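Local atomic coordinates of Lys-gingipain W83 (Porphyromonas gingivalis, PDB entry 6I9A), a protein that acts as a secreted cysteine endopeptidase with a strong preference for lysine at P1, hydrolysing haemoglobin, albumin, casein, type I collagen, IgA and IgG. Residues Q177-Q182 / S312-F317; H184-V189 / Y368-K373; T171-M176 / G300-F305; E151-I156 / G207-N212. All coordinates share one frame; numbering follows the deposited sequence. Where two conformers were deposited one is given.

Contact 1 (Q177-Q182 / S312-F317); sequences QYYYNQ and SYDATF. With NA (sodium ion), chain E; NA (sodium ion), chain F.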
loop_
_atom_site.group_PDB
_atom_site.type_symbol
_atom_site.label_atom_id
_atom_site.label_comp_id
_atom_site.label_asym_id
_atom_site.label_seq_id
_atom_site.Cartn_x
_atom_site.Cartn_y
_atom_site.Cartn_z
ATOM N N GLN A 177 7.679 12.646 17.035
ATOM C CA GLN A 177 8.499 12.298 18.173
ATOM C C GLN A 177 9.183 10.991 17.909
ATOM O O GLN A 177 10.371 10.839 18.201
ATOM C CB GLN A 177 7.636 12.188 19.444
ATOM C CG GLN A 177 8.436 11.643 20.605
ATOM C CD GLN A 177 7.744 11.727 21.914
ATOM O OE1 GLN A 177 6.657 12.300 22.034
ATOM N NE2 GLN A 177 8.409 11.211 22.932
ATOM N N TYR A 178 8.407 9.965 17.469
ATOM C CA TYR A 178 8.972 8.640 17.419
ATOM C C TYR A 178 9.584 8.251 16.090
ATOM O O TYR A 178 10.470 7.375 16.126
ATOM C CB TYR A 178 7.867 7.632 17.811
ATOM C CG TYR A 178 7.533 7.778 19.281
ATOM C CD1 TYR A 178 8.468 7.446 20.265
ATOM C CD2 TYR A 178 6.319 8.349 19.702
ATOM C CE1 TYR A 178 8.208 7.667 21.607
ATOM C CE2 TYR A 178 6.030 8.508 21.054
ATOM C CZ TYR A 178 6.986 8.175 21.998
ATOM O OH TYR A 178 6.656 8.285 23.331
ATOM N N TYR A 179 9.116 8.802 14.957
ATOM C CA TYR A 179 9.530 8.224 13.670
ATOM C C TYR A 179 9.953 9.254 12.622
ATOM O O TYR A 179 10.999 9.074 12.013
ATOM C CB TYR A 179 8.363 7.385 13.111
ATOM C CG TYR A 179 7.899 6.352 14.119
ATOM C CD1 TYR A 179 8.758 5.351 14.573
ATOM C CD2 TYR A 179 6.604 6.387 14.648
ATOM C CE1 TYR A 179 8.345 4.405 15.505
ATOM C CE2 TYR A 179 6.178 5.436 15.574
ATOM C CZ TYR A 179 7.070 4.467 16.014
ATOM O OH TYR A 179 6.694 3.533 16.960
ATOM N N TYR A 180 9.113 10.260 12.354
ATOM C CA TYR A 180 9.404 11.237 11.292
ATOM C C TYR A 180 10.307 12.317 11.843
ATOM O O TYR A 180 9.870 13.394 12.262
ATOM C CB TYR A 180 8.082 11.797 10.731
ATOM C CG TYR A 180 7.253 10.711 10.079
ATOM C CD1 TYR A 180 7.649 10.140 8.872
ATOM C CD2 TYR A 180 6.052 10.286 10.643
ATOM C CE1 TYR A 180 6.910 9.111 8.275
ATOM C CE2 TYR A 180 5.299 9.268 10.049
ATOM C CZ TYR A 180 5.733 8.681 8.877
ATOM O OH TYR A 180 5.034 7.639 8.291
ATOM N N ASN A 181 11.590 11.947 11.903
ATOM C CA ASN A 181 12.582 12.807 12.534
ATOM C C ASN A 181 13.989 12.508 12.012
ATOM O O ASN A 181 14.199 11.528 11.287
ATOM C CB ASN A 181 12.485 12.683 14.081
ATOM C CG ASN A 181 12.733 11.292 14.573
ATOM O OD1 ASN A 181 13.641 10.573 14.140
ATOM N ND2 ASN A 181 11.895 10.851 15.506
ATOM N N GLN A 182 14.936 13.360 12.398
ATOM C CA GLN A 182 16.297 13.238 11.878
ATOM C C GLN A 182 16.963 11.945 12.331
ATOM O O GLN A 182 17.771 11.372 11.574
ATOM C CB GLN A 182 17.149 14.447 12.276
ATOM C CG GLN A 182 18.586 14.408 11.678
ATOM C CD GLN A 182 18.641 14.325 10.140
ATOM O OE1 GLN A 182 18.615 15.360 9.439
ATOM N NE2 GLN A 182 18.766 13.101 9.564
ATOM N N SER A 312 -0.861 2.872 13.169
ATOM C CA SER A 312 -0.309 2.815 11.814
ATOM C C SER A 312 1.129 3.348 11.757
ATOM O O SER A 312 1.976 2.752 11.084
ATOM C CB SER A 312 -1.197 3.566 10.837
ATOM O OG SER A 312 -1.148 4.960 11.104
ATOM N N TYR A 313 1.433 4.438 12.455
ATOM C CA TYR A 313 2.828 4.937 12.437
ATOM C C TYR A 313 3.793 3.902 13.041
ATOM O O TYR A 313 4.841 3.602 12.472
ATOM C CB TYR A 313 2.970 6.245 13.217
ATOM C CG TYR A 313 2.218 7.472 12.736
ATOM C CD1 TYR A 313 2.056 7.746 11.386
ATOM C CD2 TYR A 313 1.758 8.406 13.643
ATOM C CE1 TYR A 313 1.453 8.936 10.956
ATOM C CE2 TYR A 313 1.182 9.601 13.224
ATOM C CZ TYR A 313 1.037 9.863 11.883
ATOM O OH TYR A 313 0.500 11.065 11.530
ATOM N N ASP A 314 3.400 3.333 14.185
ATOM C CA ASP A 314 4.241 2.342 14.855
ATOM C C ASP A 314 4.505 1.161 13.935
ATOM O O ASP A 314 5.654 0.685 13.819
ATOM C CB ASP A 314 3.578 1.803 16.130
ATOM C CG ASP A 314 3.275 2.791 17.226
ATOM O OD1 ASP A 314 4.166 3.656 17.517
ATOM O OD2 ASP A 314 2.169 2.711 17.812
ATOM N N ALA A 315 3.456 0.661 13.250
ATOM C CA ALA A 315 3.611 -0.515 12.417
ATOM C C ALA A 315 4.508 -0.195 11.243
ATOM O O ALA A 315 5.393 -1.004 10.902
ATOM C CB ALA A 315 2.227 -0.937 11.931
ATOM N N THR A 316 4.305 0.977 10.631
ATOM C CA THR A 316 5.130 1.370 9.481
ATOM C C THR A 316 6.605 1.184 9.849
ATOM O O THR A 316 7.389 0.633 9.053
ATOM C CB THR A 316 4.847 2.857 9.137
ATOM O OG1 THR A 316 3.450 3.023 8.764
ATOM C CG2 THR A 316 5.673 3.271 7.937
ATOM N N PHE A 317 6.983 1.690 11.027
ATOM C CA PHE A 317 8.386 1.723 11.407
ATOM C C PHE A 317 8.922 0.464 12.090
ATOM O O PHE A 317 10.118 0.389 12.349
ATOM C CB PHE A 317 8.655 2.978 12.246
ATOM C CG PHE A 317 8.742 4.208 11.366
ATOM C CD1 PHE A 317 7.596 4.822 10.880
ATOM C CD2 PHE A 317 9.977 4.651 10.889
ATOM C CE1 PHE A 317 7.680 5.858 9.933
ATOM C CE2 PHE A 317 10.046 5.716 9.991
ATOM C CZ PHE A 317 8.920 6.288 9.502
HETATM NA NA NA E . 7.134 -1.805 9.050
HETATM NA NA NA F . 1.278 3.537 19.818
HETATM O O HOH W 1 7.120 0.847 16.157
HETATM O O HOH W 2 2.746 5.880 8.554
HETATM O O HOH W 3 2.728 2.004 21.051
#
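Y179 and Y180, just past the end of helix 163-178, meet Y313 and F317 of helix 312-317 in a four-ring aromatic cluster of the catalytic domain. The rings of Y179 and F317 are nearly parallel, 16° between planes, but slid apart so that they barely overlap. What lies over the centre of the F317 ring is Y179 CB, 3.5 Å from its centroid, a CH-pi contact, and Y179 CG, anti to its carbonyl carbon (chi1 -54°), touches the same ring. The other two pairs are edge-to-face: Y180 points its edge, offset, at the face of Y313 with planes at 81°, and F317 points its edge at the face of Y180. Around Y179, Y313 O sits over one face toward the rim and Y178 CB over the centre of the other.

The phenol of Y179 donates from OH to D314 OD1 at 2.6 Å, reaching the anti side of the carboxylate close to its plane. A water donates to Y179 OH and to D314 O. The other carboxylate oxygen, D314 OD2, binds a sodium ion at 2.4 Å, so one side chain serves both the metal and the tyrosine. A second water joins Y180 OH to T316 OG1. Further out, S312 O accepts from T316 N at 3.0 Å and from T316 OG1 at 2.8 Å, the two donors approaching opposite faces of its carbonyl plane.

Contact 2 (H184-V189 / Y368-K373); sequences HGYTDV and YRAMPK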
loop_
_atom_site.group_PDB
_atom_site.type_symbol
_atom_site.label_atom_id
_atom_site.label_comp_id
_atom_site.label_asym_id
_atom_site.label_seq_id
_atom_site.Cartn_x
_atom_site.Cartn_y
_atom_site.Cartn_z
ATOM N N HIS A 184 15.725 9.100 12.386
ATOM C CA HIS A 184 15.313 8.046 11.451
ATOM C C HIS A 184 15.702 8.374 10.021
ATOM O O HIS A 184 15.324 7.661 9.100
ATOM C CB HIS A 184 13.796 7.793 11.547
ATOM C CG HIS A 184 13.433 7.076 12.815
ATOM N ND1 HIS A 184 13.439 7.728 14.027
ATOM C CD2 HIS A 184 13.130 5.768 13.023
ATOM C CE1 HIS A 184 13.114 6.803 14.942
ATOM N NE2 HIS A 184 12.905 5.632 14.381
ATOM N N GLY A 185 16.503 9.421 9.833
ATOM C CA GLY A 185 17.009 9.797 8.512
ATOM C C GLY A 185 16.242 10.852 7.761
ATOM O O GLY A 185 16.632 11.159 6.635
ATOM N N TYR A 186 15.196 11.425 8.332
ATOM C CA TYR A 186 14.434 12.456 7.638
ATOM C C TYR A 186 15.070 13.805 7.848
ATOM O O TYR A 186 15.178 14.271 9.000
ATOM C CB TYR A 186 12.967 12.482 8.108
ATOM C CG TYR A 186 12.250 11.221 7.688
ATOM C CD1 TYR A 186 11.703 11.102 6.412
ATOM C CD2 TYR A 186 12.040 10.179 8.586
ATOM C CE1 TYR A 186 11.022 9.943 6.016
ATOM C CE2 TYR A 186 11.346 9.033 8.206
ATOM C CZ TYR A 186 10.802 8.941 6.935
ATOM O OH TYR A 186 10.097 7.804 6.590
ATOM N N THR A 187 15.529 14.405 6.757
ATOM C CA THR A 187 16.195 15.704 6.799
ATOM C C THR A 187 15.217 16.860 6.843
ATOM O O THR A 187 15.597 17.956 7.263
ATOM C CB THR A 187 17.086 15.871 5.533
ATOM O OG1 THR A 187 16.271 15.778 4.363
ATOM C CG2 THR A 187 18.194 14.808 5.472
ATOM N N ASP A 188 13.987 16.663 6.353
ATOM C CA ASP A 188 12.995 17.731 6.263
ATOM C C ASP A 188 11.634 17.173 6.609
ATOM O O ASP A 188 11.064 16.379 5.846
ATOM C CB ASP A 188 12.985 18.321 4.854
ATOM C CG ASP A 188 14.324 18.904 4.452
ATOM O OD1 ASP A 188 15.161 18.163 3.904
ATOM O OD2 ASP A 188 14.578 20.086 4.769
ATOM N N VAL A 189 11.140 17.534 7.772
ATOM C CA VAL A 189 9.859 17.080 8.267
ATOM C C VAL A 189 8.970 18.311 8.237
ATOM O O VAL A 189 8.895 19.086 9.205
ATOM C CB VAL A 189 9.979 16.404 9.626
ATOM C CG1 VAL A 189 8.599 15.977 10.124
ATOM C CG2 VAL A 189 10.919 15.201 9.556
ATOM N N TYR A 368 9.722 3.113 1.308
ATOM C CA TYR A 368 10.988 3.362 2.002
ATOM C C TYR A 368 10.714 4.210 3.261
ATOM O O TYR A 368 9.638 4.821 3.415
ATOM C CB TYR A 368 11.978 4.115 1.049
ATOM C CG TYR A 368 12.141 3.430 -0.288
ATOM C CD1 TYR A 368 12.626 2.128 -0.370
ATOM C CD2 TYR A 368 11.806 4.081 -1.468
ATOM C CE1 TYR A 368 12.767 1.490 -1.597
ATOM C CE2 TYR A 368 11.943 3.463 -2.709
ATOM C CZ TYR A 368 12.397 2.148 -2.764
ATOM O OH TYR A 368 12.490 1.460 -3.954
ATOM N N ARG A 369 11.674 4.210 4.175
ATOM C CA ARG A 369 11.603 4.993 5.397
ATOM C C ARG A 369 12.852 5.836 5.424
ATOM O O ARG A 369 13.923 5.375 5.853
ATOM C CB ARG A 369 11.480 4.092 6.611
ATOM C CG ARG A 369 10.139 3.357 6.688
ATOM C CD ARG A 369 10.074 2.417 7.939
ATOM N NE ARG A 369 10.975 1.262 7.856
ATOM C CZ ARG A 369 10.650 0.107 7.291
ATOM N NH1 ARG A 369 9.501 -0.025 6.669
ATOM N NH2 ARG A 369 11.532 -0.906 7.262
ATOM N N ALA A 370 12.738 7.055 4.915
ATOM C CA ALA A 370 13.874 7.949 4.617
ATOM C C ALA A 370 14.750 7.272 3.524
ATOM O O ALA A 370 14.188 6.602 2.651
ATOM C CB ALA A 370 14.629 8.336 5.888
ATOM N N MET A 371 16.071 7.536 3.487
ATOM C CA MET A 371 16.850 6.983 2.380
ATOM C C MET A 371 17.000 5.475 2.526
ATOM O O MET A 371 17.561 5.001 3.508
ATOM C CB MET A 371 18.229 7.631 2.330
ATOM C CG MET A 371 19.071 7.157 1.154
ATOM S SD MET A 371 18.463 7.705 -0.447
ATOM C CE MET A 371 18.789 9.471 -0.349
ATOM N N PRO A 372 16.579 4.686 1.533
ATOM C CA PRO A 372 16.734 3.220 1.678
ATOM C C PRO A 372 18.219 2.818 1.619
ATOM O O PRO A 372 19.063 3.527 1.055
ATOM C CB PRO A 372 15.932 2.654 0.510
ATOM C CG PRO A 372 15.964 3.795 -0.539
ATOM C CD PRO A 372 15.845 5.049 0.308
ATOM N N LYS A 373 18.522 1.697 2.248
ATOM C CA LYS A 373 19.874 1.170 2.343
ATOM C C LYS A 373 20.294 0.463 1.083
ATOM O O LYS A 373 19.481 0.045 0.267
ATOM C CB LYS A 373 19.948 0.208 3.533
ATOM C CG LYS A 373 19.761 0.975 4.876
ATOM C CD LYS A 373 19.689 0.079 6.085
ATOM C CE LYS A 373 18.343 -0.567 6.306
ATOM N NZ LYS A 373 17.177 0.253 5.877
HETATM O O HOH W 4 14.058 5.272 8.709
HETATM O O HOH W 5 17.961 9.311 5.102
HETATM O O HOH W 6 8.862 7.918 4.102
#
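H184 O accepts a hydrogen bond of 2.7 Å from a water that also donates to R369 O, so one solvent molecule joins the two backbones. The same carbonyl oxygen, H184 O, lies 3.4 Å from A370 CB. Two further waters bridge the segments in other ways. One donates to G185 O at 2.7 Å and accepts from M371 N; the other is bonded to Y186 OH at 2.8 Å, lies at the edge of the tyrosine ring near its plane, and makes a long donation to Y368 O.

Direct packing centres on A370. Its methyl stands over the middle of the Y186 ring, with A370 CB 3.8 Å from the centroid and only 5° off the ring normal, a CH-pi contact. The methyl also abuts the neighbouring backbone, with A370 CB 3.5 Å from G185 C. G185 has a positive phi of 95°, a value that suits glycine. A370 also has positive phi (63°), unusual for a residue with a CB, but its psi is extended, unlike that of G185.

Beyond the pair, the Y186 ring meets that of Y180, while R369 N and K373 NZ are bonded to N442. Segment 368-373 leads toward strand 377-378 of the antiparallel Ig-like sheet, and 184-189 runs into edge strand 188-192 of the catalytic sheet, consistent with a linker between the catalytic and Ig-like domains, packed largely through water.

Contact 3 (T171-M176 / G300-F305); sequences TIKYGM and GVQPTF. With NA (sodium ion), chain F.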
loop_
_atom_site.group_PDB
_atom_site.type_symbol
_atom_site.label_atom_id
_atom_site.label_comp_id
_atom_site.label_asym_id
_atom_site.label_seq_id
_atom_site.Cartn_x
_atom_site.Cartn_y
_atom_site.Cartn_z
ATOM N N THR A 171 -1.724 13.740 17.272
ATOM C CA THR A 171 -1.430 12.698 16.260
ATOM C C THR A 171 -0.104 12.996 15.555
ATOM O O THR A 171 0.804 12.139 15.515
ATOM C CB THR A 171 -2.536 12.653 15.220
ATOM O OG1 THR A 171 -3.781 12.256 15.823
ATOM C CG2 THR A 171 -2.210 11.646 14.106
ATOM N N ILE A 172 0.010 14.210 14.987
ATOM C CA ILE A 172 1.213 14.519 14.192
ATOM C C ILE A 172 2.436 14.602 15.101
ATOM O O ILE A 172 3.522 14.135 14.719
ATOM C CB ILE A 172 0.956 15.839 13.417
ATOM C CG1 ILE A 172 -0.207 15.700 12.423
ATOM C CG2 ILE A 172 2.250 16.335 12.724
ATOM C CD1 ILE A 172 -0.134 14.586 11.452
ATOM N N LYS A 173 2.285 15.134 16.317
ATOM C CA LYS A 173 3.407 15.205 17.255
ATOM C C LYS A 173 3.908 13.822 17.625
ATOM O O LYS A 173 5.115 13.633 17.818
ATOM C CB LYS A 173 3.051 16.023 18.492
ATOM C CG LYS A 173 2.883 17.518 18.189
ATOM C CD LYS A 173 2.403 18.289 19.440
ATOM C CE LYS A 173 2.452 19.790 19.190
ATOM N NZ LYS A 173 2.028 20.530 20.408
ATOM N N TYR A 174 3.018 12.837 17.794
ATOM C CA TYR A 174 3.445 11.460 18.098
ATOM C C TYR A 174 4.277 10.916 16.928
ATOM O O TYR A 174 5.360 10.391 17.127
ATOM C CB TYR A 174 2.171 10.593 18.313
ATOM C CG TYR A 174 2.473 9.145 18.620
ATOM C CD1 TYR A 174 2.525 8.682 19.942
ATOM C CD2 TYR A 174 2.695 8.231 17.595
ATOM C CE1 TYR A 174 2.743 7.340 20.226
ATOM C CE2 TYR A 174 2.939 6.879 17.870
ATOM C CZ TYR A 174 2.968 6.452 19.182
ATOM O OH TYR A 174 3.182 5.144 19.511
ATOM N N GLY A 175 3.771 11.085 15.702
ATOM C CA GLY A 175 4.531 10.665 14.523
ATOM C C GLY A 175 5.936 11.267 14.464
ATOM O O GLY A 175 6.924 10.561 14.178
ATOM N N MET A 176 6.025 12.553 14.700
ATOM C CA MET A 176 7.321 13.235 14.689
ATOM C C MET A 176 8.232 12.844 15.838
ATOM O O MET A 176 9.442 12.704 15.652
ATOM C CB MET A 176 7.133 14.771 14.684
ATOM C CG MET A 176 6.433 15.268 13.440
ATOM S SD MET A 176 6.381 17.042 13.293
ATOM C CE MET A 176 5.483 17.467 14.675
ATOM N N GLY A 300 -6.638 15.332 23.965
ATOM C CA GLY A 300 -6.075 16.464 24.675
ATOM C C GLY A 300 -4.881 16.162 25.539
ATOM O O GLY A 300 -4.445 17.063 26.275
ATOM N N VAL A 301 -4.321 14.953 25.473
ATOM C CA VAL A 301 -3.216 14.519 26.299
ATOM C C VAL A 301 -2.243 13.867 25.352
ATOM O O VAL A 301 -2.636 12.989 24.564
ATOM C CB VAL A 301 -3.722 13.592 27.423
ATOM C CG1 VAL A 301 -2.573 13.150 28.337
ATOM C CG2 VAL A 301 -4.838 14.267 28.255
ATOM N N GLN A 302 -1.000 14.287 25.385
ATOM C CA GLN A 302 -0.077 13.768 24.418
ATOM C C GLN A 302 0.161 12.248 24.605
ATOM O O GLN A 302 0.532 11.835 25.713
ATOM C CB GLN A 302 1.253 14.547 24.460
ATOM C CG GLN A 302 2.225 14.122 23.339
ATOM C CD GLN A 302 1.677 14.394 21.961
ATOM O OE1 GLN A 302 0.900 15.346 21.777
ATOM N NE2 GLN A 302 2.021 13.571 20.959
ATOM N N PRO A 303 -0.060 11.396 23.568
ATOM C CA PRO A 303 0.223 9.958 23.771
ATOM C C PRO A 303 1.700 9.656 23.704
ATOM O O PRO A 303 2.465 10.357 23.018
ATOM C CB PRO A 303 -0.472 9.321 22.572
ATOM C CG PRO A 303 -0.500 10.416 21.516
ATOM C CD PRO A 303 -0.657 11.685 22.250
ATOM N N THR A 304 2.116 8.600 24.419
ATOM C CA THR A 304 3.467 8.086 24.303
ATOM C C THR A 304 3.432 6.657 23.812
ATOM O O THR A 304 2.388 5.982 23.810
ATOM C CB THR A 304 4.211 8.144 25.611
ATOM O OG1 THR A 304 3.556 7.284 26.542
ATOM C CG2 THR A 304 4.325 9.595 26.126
ATOM N N PHE A 305 4.607 6.173 23.392
ATOM C CA PHE A 305 4.720 4.831 22.870
ATOM C C PHE A 305 4.346 3.782 23.935
ATOM O O PHE A 305 3.645 2.797 23.634
ATOM C CB PHE A 305 6.163 4.630 22.344
ATOM C CG PHE A 305 6.356 3.261 21.763
ATOM C CD1 PHE A 305 5.990 2.996 20.462
ATOM C CD2 PHE A 305 6.859 2.217 22.542
ATOM C CE1 PHE A 305 6.156 1.713 19.912
ATOM C CE2 PHE A 305 7.037 0.931 22.007
ATOM C CZ PHE A 305 6.665 0.683 20.696
HETATM NA NA NA F . 1.278 3.537 19.818
HETATM O O HOH W 3 2.728 2.004 21.051
#
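A sodium site lies where helix 163-178 meets the loop 300-305, and Y174 and F305 touch beside it. Y174 OH binds the ion at 2.5 Å; D314 OD2, T308 OG1, the carbonyl oxygens of V293 and S309, and a water complete six ligands. That water also donates to F305 O at 2.9 Å and sits over one face of the F305 ring, toward its rim, so the loop reaches the metal through the solvent ligand. F305 CD1 in turn packs 3.7 Å from Y174 OH.

Y174 CG is anti to the backbone N (chi1 179°), and the ring turns its edge to the loop. P303 O is 3.5 Å from Y174 CD1, and the carbonyl carbon of T304 sits near the ring plane beside CE1. P303 CG adds an apolar contact, 3.8 Å from Y174 CD1. Farther back, Q302 NE2 rests 3.6 Å from K173 CB; its hydrogen bond goes to P170 O, whereas Y174 N beside it is another donor.

With D314 as its one carboxylate ligand and hydroxyl, carbonyl and water oxygens for the rest, the shell around the ion modelled as sodium is all oxygen, and the ion would probably polarise the phenol of Y174.

Contact 4 (E151-I156 / G207-N212); sequences EKVLLI and GVSFAN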
loop_
_atom_site.group_PDB
_atom_site.type_symbol
_atom_site.label_atom_id
_atom_site.label_comp_id
_atom_site.label_asym_id
_atom_site.label_seq_id
_atom_site.Cartn_x
_atom_site.Cartn_y
_atom_site.Cartn_z
ATOM N N GLU A 151 13.873 11.565 1.818
ATOM C CA GLU A 151 14.242 11.951 3.176
ATOM C C GLU A 151 13.335 13.061 3.707
ATOM O O GLU A 151 13.656 13.663 4.749
ATOM C CB GLU A 151 15.716 12.394 3.216
ATOM C CG GLU A 151 16.635 11.270 2.696
ATOM C CD GLU A 151 18.090 11.708 2.610
ATOM O OE1 GLU A 151 18.941 11.066 3.264
ATOM O OE2 GLU A 151 18.379 12.709 1.895
ATOM N N LYS A 152 12.211 13.304 3.040
ATOM C CA LYS A 152 11.341 14.437 3.373
ATOM C C LYS A 152 9.898 13.982 3.459
ATOM O O LYS A 152 9.480 13.112 2.680
ATOM C CB LYS A 152 11.500 15.521 2.291
ATOM C CG LYS A 152 12.981 15.818 1.976
ATOM C CD LYS A 152 13.133 16.955 0.991
ATOM C CE LYS A 152 14.588 17.147 0.606
ATOM N NZ LYS A 152 14.715 18.108 -0.509
ATOM N N VAL A 153 9.121 14.581 4.376
ATOM C CA VAL A 153 7.708 14.226 4.546
ATOM C C VAL A 153 6.929 15.495 4.813
ATOM O O VAL A 153 7.511 16.527 5.210
ATOM C CB VAL A 153 7.443 13.183 5.671
ATOM C CG1 VAL A 153 8.208 11.890 5.423
ATOM C CG2 VAL A 153 7.745 13.740 7.062
ATOM N N LEU A 154 5.597 15.410 4.612
ATOM C CA LEU A 154 4.653 16.491 4.903
ATOM C C LEU A 154 3.569 15.937 5.817
ATOM O O LEU A 154 2.891 14.964 5.489
ATOM C CB LEU A 154 4.042 17.010 3.611
ATOM C CG LEU A 154 2.941 18.087 3.785
ATOM C CD1 LEU A 154 3.457 19.351 4.487
ATOM C CD2 LEU A 154 2.303 18.402 2.456
ATOM N N LEU A 155 3.420 16.587 7.001
ATOM C CA LEU A 155 2.444 16.170 8.035
ATOM C C LEU A 155 1.589 17.361 8.409
ATOM O O LEU A 155 2.131 18.433 8.754
ATOM C CB LEU A 155 3.214 15.674 9.253
ATOM C CG LEU A 155 4.204 14.520 9.017
ATOM C CD1 LEU A 155 4.995 14.220 10.295
ATOM C CD2 LEU A 155 3.453 13.234 8.548
ATOM N N ILE A 156 0.267 17.217 8.312
ATOM C CA ILE A 156 -0.627 18.351 8.573
ATOM C C ILE A 156 -1.734 17.938 9.522
ATOM O O ILE A 156 -2.515 16.994 9.213
ATOM C CB ILE A 156 -1.270 18.832 7.218
ATOM C CG1 ILE A 156 -0.153 19.344 6.264
ATOM C CG2 ILE A 156 -2.312 19.947 7.484
ATOM C CD1 ILE A 156 -0.664 19.531 4.853
ATOM N N GLY A 207 9.153 17.928 -3.280
ATOM C CA GLY A 207 9.445 16.518 -3.067
ATOM C C GLY A 207 9.291 16.078 -1.641
ATOM O O GLY A 207 10.000 16.531 -0.740
ATOM N N VAL A 208 8.369 15.125 -1.463
ATOM C CA VAL A 208 8.221 14.394 -0.211
ATOM C C VAL A 208 7.924 12.938 -0.568
ATOM O O VAL A 208 7.334 12.654 -1.618
ATOM C CB VAL A 208 7.099 14.947 0.704
ATOM C CG1 VAL A 208 7.466 16.325 1.256
ATOM C CG2 VAL A 208 5.746 14.967 -0.009
ATOM N N SER A 209 8.313 12.037 0.336
ATOM C CA SER A 209 8.032 10.595 0.163
ATOM C C SER A 209 6.620 10.252 0.656
ATOM O O SER A 209 6.064 9.196 0.294
ATOM C CB SER A 209 9.047 9.744 0.955
ATOM O OG SER A 209 9.015 10.102 2.335
ATOM N N PHE A 210 6.085 11.074 1.558
ATOM C CA PHE A 210 4.909 10.726 2.342
ATOM C C PHE A 210 4.229 12.016 2.726
ATOM O O PHE A 210 4.901 12.974 3.141
ATOM C CB PHE A 210 5.387 9.994 3.607
ATOM C CG PHE A 210 4.275 9.600 4.562
ATOM C CD1 PHE A 210 3.348 8.617 4.208
ATOM C CD2 PHE A 210 4.154 10.204 5.817
ATOM C CE1 PHE A 210 2.354 8.231 5.112
ATOM C CE2 PHE A 210 3.149 9.806 6.715
ATOM C CZ PHE A 210 2.276 8.824 6.352
ATOM N N ALA A 211 2.908 12.037 2.626
ATOM C CA ALA A 211 2.087 13.179 3.036
ATOM C C ALA A 211 0.912 12.638 3.806
ATOM O O ALA A 211 0.202 11.748 3.298
ATOM C CB ALA A 211 1.622 13.953 1.824
ATOM N N ASN A 212 0.686 13.168 5.035
ATOM C CA ASN A 212 -0.463 12.713 5.844
ATOM C C ASN A 212 -1.186 13.945 6.365
ATOM O O ASN A 212 -0.576 14.827 6.989
ATOM C CB ASN A 212 0.045 11.866 6.998
ATOM C CG ASN A 212 -0.969 11.212 7.918
ATOM O OD1 ASN A 212 -0.584 10.797 9.008
ATOM N ND2 ASN A 212 -2.226 11.063 7.498
#
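The ring of F210 has V153 CG1 at its edge, near the ring plane, while L155 CD2 approaches obliquely, 3.9 Å from F210 CE2. Outside the pair, the Y180 ring meets F210 with planes only about 10° apart, and L243 and I245 of strand 242-247 also touch it. These groups lie on one face of the parallel part of the six-stranded mixed sheet of the catalytic domain, an alpha/beta fold as in other clan CD peptidases. V153 CG1, anti to its carbonyl carbon (chi1 -58°), also lies 3.9 Å from F210 CB.

Strands 152-156 and 210-212 run side by side in the same direction, their axes 5° apart. The ladder is L154 N to F210 O, N212 N to L154 O at 2.9 Å, and I156 N to N212 O. A211 CA adds a CA-H...O contact of 3.1 Å to L154 O. Before the ladder the register shifts: K152 lies nearest V208 but L154 is bridged to A211, so the second segment has one extra residue. S209 takes it up with near-helical backbone angles, and S209 N still donates to K152 O at 2.8 Å with a nearly straight N-H...O.

V153, L155, F210 and N212 share one face; L154 and A211 share the other, covered by helix 202-206. Strand 210-214 leads toward H216, the probable proton donor of the active site. The N212 amide is fixed by partners beyond the pair: ND2 donates to N247 OD1 and I245 O, and OD1 bonds to Y313 OH.

How the contacts relate
Contact 1 touches all the others. With contact 3 it shares helix 163-178 and one sodium ion, and Y174 OH lies 2.7 Å from D314 OD1, a probable hydrogen bond. It meets contact 2 where N181 O is 3.1 Å from Y186 N, also a probable hydrogen bond, and contact 4 through Y313 and N212. Contacts 2 and 4 meet through neighbouring strands, D188 O being 3.0 Å from V153 N, a probable hydrogen bond. Y186 of contact 2 also packs on V153, its CE1 3.5 Å from V153 CG1. Relative to the active site, the N212 side chain is about 8 Å from the bound inhibitor, that of Y313 about 10 Å, and that of I156 about 10 Å from the side chain of H216.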